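Local coordinates for protein reducing end xylose-releasing exo-oligoxylanase (Paenibacillus barengoltzii G22, PDB 5YXT) that probably hydrolyses xylo-oligosaccharides from the reducing end to release xylose, as a glycoside hydrolase family 8 enzyme, at residues Gly144-Glu147 and Ala148-Tyr152; Arg157-Leu160 and Arg161-His165. All coordinates share one frame; numbering follows the deposited sequence.

Contact 1: residues Gly144-Glu147 and Ala148-Tyr152; sequences GDRE and APFNY
Arg146 N donates to Phe150 O at 2.8 Å, from above the carbonyl plane, and the same oxygen lies over the centre of one face of the Tyr152 ring. A second short backbone bond, Phe150 N to Glu147 O (2.8 Å), closes the four-residue turn Glu147-Phe150. With the cis peptide before Pro149 at its third position, this is a type VI turn. The Glu147 side chain folds back on the turn: CG stands anti to the backbone N, and the bend at chi2 (39°) brings OE2 to Ala148 N at 3.0 Å, on the anti side of the carboxylate.

The Arg146 and Phe150 side chains run alongside each other, guanidinium and ring planes 23° apart, with NH1 of Arg146 3.7 Å from CD2 of Phe150 and Phe150 CB over one guanidinium face. Gly144 O lies near the plane of the Tyr152 ring at its edge, 3.4 Å from Tyr152 CE2. Asp145 passes Tyr152 the other way, its carboxylate 89° from the ring, and its OD1 accepts from Ser140 OG and Gly153 N. Asn151 occupies the N-cap without a capping bond of its own side chain, its OD1 accepting instead from Gln155 NE2, whereas Asp145 reaches the first helical turn. An alanine in place of Asp145 would probably leave Gly153 N and Ser140 OG without this shared acceptor and weaken the tie between the two helix ends.

Arg146 NH2 forms a salt bridge with Asp88, which also bonds Tyr152 OH. The loop thus joins helix 126-143 to helix 152-165 while its Arg146, Pro149 and Phe150 rest against helix 84-98.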
# COMPACT_ATOMS: atom_id res chain seq x y z
N GLY C 144 9.24 16.12 -42.63
CA GLY C 144 9.66 15.80 -43.98
C GLY C 144 11.15 15.99 -44.17
O GLY C 144 11.75 16.93 -43.64
N ASP C 145 11.76 15.08 -44.93
CA ASP C 145 13.17 15.21 -45.27
C ASP C 145 13.41 16.54 -45.98
O ASP C 145 12.57 17.02 -46.73
CB ASP C 145 13.61 14.05 -46.16
CG ASP C 145 13.98 12.81 -45.38
OD1 ASP C 145 13.46 12.66 -44.25
OD2 ASP C 145 14.78 11.99 -45.89
N ARG C 146 14.57 17.13 -45.71
CA ARG C 146 15.07 18.25 -46.49
C ARG C 146 16.36 17.79 -47.15
O ARG C 146 16.62 16.59 -47.23
CB ARG C 146 15.29 19.46 -45.59
CG ARG C 146 14.92 20.79 -46.20
CD ARG C 146 15.15 21.86 -45.16
NE ARG C 146 14.70 21.35 -43.88
CZ ARG C 146 15.32 21.54 -42.73
NH1 ARG C 146 16.45 22.24 -42.67
NH2 ARG C 146 14.81 21.03 -41.62
N GLU C 147 17.19 18.72 -47.62
CA GLU C 147 18.40 18.32 -48.32
C GLU C 147 19.53 18.02 -47.33
O GLU C 147 19.58 18.57 -46.23
CB GLU C 147 18.83 19.41 -49.30
CG GLU C 147 19.62 18.88 -50.47
CD GLU C 147 19.10 17.55 -51.00
OE1 GLU C 147 18.20 17.54 -51.86
OE2 GLU C 147 19.60 16.51 -50.53
N ALA C 148 20.43 17.14 -47.76
CA ALA C 148 21.50 16.64 -46.91
C ALA C 148 22.25 17.81 -46.27
O ALA C 148 22.45 18.85 -46.91
CB ALA C 148 22.46 15.77 -47.71
N PRO C 149 22.67 17.68 -45.00
CA PRO C 149 22.48 16.47 -44.18
C PRO C 149 21.13 16.40 -43.46
O PRO C 149 20.97 15.57 -42.55
CB PRO C 149 23.61 16.57 -43.16
CG PRO C 149 23.82 18.06 -42.97
CD PRO C 149 23.50 18.69 -44.32
N PHE C 150 20.17 17.23 -43.85
CA PHE C 150 18.85 17.20 -43.23
C PHE C 150 17.88 16.30 -43.99
O PHE C 150 16.66 16.52 -43.92
CB PHE C 150 18.29 18.62 -43.11
CG PHE C 150 19.24 19.59 -42.46
CD1 PHE C 150 19.63 19.42 -41.14
CD2 PHE C 150 19.76 20.66 -43.18
CE1 PHE C 150 20.51 20.31 -40.54
CE2 PHE C 150 20.64 21.55 -42.59
CZ PHE C 150 21.02 21.38 -41.27
N ASN C 151 18.40 15.29 -44.69
CA ASN C 151 17.57 14.26 -45.30
C ASN C 151 17.36 13.18 -44.24
O ASN C 151 17.93 12.09 -44.30
CB ASN C 151 18.23 13.72 -46.58
CG ASN C 151 19.70 13.33 -46.39
OD1 ASN C 151 20.41 13.86 -45.52
ND2 ASN C 151 20.16 12.37 -47.20
N TYR C 152 16.48 13.51 -43.28
CA TYR C 152 16.46 12.83 -41.97
C TYR C 152 16.30 11.32 -42.10
O TYR C 152 17.05 10.55 -41.49
CB TYR C 152 15.33 13.38 -41.10
CG TYR C 152 15.27 14.89 -40.92
CD1 TYR C 152 16.32 15.58 -40.32
CD2 TYR C 152 14.15 15.61 -41.32
CE1 TYR C 152 16.25 16.95 -40.13
CE2 TYR C 152 14.07 16.99 -41.13
CZ TYR C 152 15.12 17.66 -40.54
OH TYR C 152 15.06 19.03 -40.35

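Contact 2: residues Arg157-Leu160 and Arg161-His165; sequences RDLL and RTCLH
Backbone bonds are the main link between Arg157-Leu160 and Arg161-His165, in the i to i+4 pattern of an alpha helix. Arg161 N meets Arg157 O at 2.9 Å, and Thr162 N meets Asp158 O at 3.1 Å with a nearly straight N-H...O angle of 170°. Cys163 N reaches Leu159 O at 3.0 Å in the carbonyl plane. The next bond, Leu164 N to Leu160 O, is weak at 3.4 Å, and beyond it Arg161 O receives both Leu164 N and His165 N as the helix nears its end.

Among side-chain polar contacts, Thr162 OG1 stands beside its own backbone N (chi1 -55°), which sets it 3.1 Å from Asp158 O, the oxygen that Thr162 N already meets. Arg161 NH1 lies over one face of the His165 ring, offset toward the rim, while Arg161 NH2 forms salt bridges with Glu212 and Asp213. His165 NE2 bonds Asp213 as well.

Apolar contact comes from Leu159, whose CD1 touches Cys163 SG at 3.6 Å one turn on; both residues are buried, and Leu160 faces Ala133 and Trp217.

The chemistry therefore divides the helix: Leu159, Leu160 and Cys163 are buried in the protein, whereas Arg161 and His165 share Asp213, which would probably help fix the segment before helix 214-231.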
# COMPACT_ATOMS: atom_id res chain seq x y z
N ARG C 157 18.22 5.64 -41.68
CA ARG C 157 18.36 4.29 -42.22
C ARG C 157 19.82 3.95 -42.50
O ARG C 157 20.25 2.82 -42.27
CB ARG C 157 17.50 4.15 -43.48
CG ARG C 157 15.98 4.14 -43.19
CD ARG C 157 15.14 3.88 -44.45
NE ARG C 157 15.31 4.97 -45.41
CZ ARG C 157 14.55 6.06 -45.45
NH1 ARG C 157 13.55 6.22 -44.61
NH2 ARG C 157 14.81 6.99 -46.36
N ASP C 158 20.60 4.93 -43.00
CA ASP C 158 22.02 4.67 -43.21
C ASP C 158 22.73 4.41 -41.89
O ASP C 158 23.57 3.51 -41.79
CB ASP C 158 22.67 5.86 -43.93
CG ASP C 158 22.24 5.98 -45.37
OD1 ASP C 158 21.59 5.05 -45.89
OD2 ASP C 158 22.54 7.02 -45.98
N LEU C 159 22.40 5.19 -40.86
CA LEU C 159 22.98 4.95 -39.54
C LEU C 159 22.63 3.55 -39.04
O LEU C 159 23.51 2.80 -38.58
CB LEU C 159 22.48 6.02 -38.57
CG LEU C 159 23.18 6.12 -37.22
CD1 LEU C 159 22.54 5.21 -36.19
CD2 LEU C 159 24.63 5.75 -37.41
N LEU C 160 21.35 3.18 -39.11
CA LEU C 160 20.92 1.88 -38.61
C LEU C 160 21.57 0.74 -39.37
O LEU C 160 21.82 -0.32 -38.80
CB LEU C 160 19.40 1.77 -38.70
CG LEU C 160 18.66 2.68 -37.74
CD1 LEU C 160 17.18 2.59 -38.03
CD2 LEU C 160 18.97 2.28 -36.28
N ARG C 161 21.83 0.94 -40.67
CA ARG C 161 22.53 -0.07 -41.46
C ARG C 161 23.95 -0.28 -40.95
O ARG C 161 24.39 -1.42 -40.78
CB ARG C 161 22.52 0.33 -42.94
CG ARG C 161 23.37 -0.58 -43.76
CD ARG C 161 22.96 -0.47 -45.20
NE ARG C 161 23.22 -1.90 -45.73
CZ ARG C 161 22.60 -3.04 -45.29
NH1 ARG C 161 22.90 -4.24 -45.74
NH2 ARG C 161 21.63 -3.03 -44.40
N THR C 162 24.67 0.81 -40.70
CA THR C 162 26.00 0.72 -40.09
C THR C 162 25.96 -0.04 -38.77
O THR C 162 26.82 -0.88 -38.50
CB THR C 162 26.56 2.12 -39.88
OG1 THR C 162 26.55 2.83 -41.12
CG2 THR C 162 27.98 2.07 -39.32
N CYS C 163 24.96 0.26 -37.93
CA CYS C 163 24.89 -0.33 -36.59
C CYS C 163 24.82 -1.85 -36.63
O CYS C 163 25.23 -2.52 -35.67
CB CYS C 163 23.67 0.23 -35.85
SG CYS C 163 23.89 1.97 -35.34
N LEU C 164 24.27 -2.42 -37.70
CA LEU C 164 24.14 -3.86 -37.80
C LEU C 164 25.23 -4.50 -38.65
O LEU C 164 25.62 -5.64 -38.37
CB LEU C 164 22.76 -4.21 -38.39
CG LEU C 164 21.54 -3.79 -37.56
CD1 LEU C 164 20.27 -4.45 -38.06
CD2 LEU C 164 21.73 -4.10 -36.08
N HIS C 165 25.72 -3.81 -39.66
CA HIS C 165 26.52 -4.44 -40.70
C HIS C 165 28.00 -4.08 -40.67
O HIS C 165 28.78 -4.69 -41.41
CB HIS C 165 25.94 -4.11 -42.08
CG HIS C 165 24.61 -4.75 -42.34
ND1 HIS C 165 24.47 -6.10 -42.59
CD2 HIS C 165 23.36 -4.23 -42.35
CE1 HIS C 165 23.19 -6.38 -42.76
NE2 HIS C 165 22.49 -5.26 -42.63

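Overall arrangement
Following the chain from the N terminus, helix 126-143 ends just before contact 1, which closes the loop 144-151 leading into helix 152-165. Contact 2 then covers the later turns of that helix; lying within one helix, it closes no loop. The two contacts lie in series, so neither nests in nor crosses the other; their centres are about 17 Å apart and their nearest atoms about 5 Å apart, without touching. Contact 1 fixes the start of the helix against helix 84-98, and contact 2 packs its later turns on helices 126-143 and 214-231. These two helices joined by a short loop are consistent with the helical (alpha/alpha)6 barrel known for glycoside hydrolase family 8.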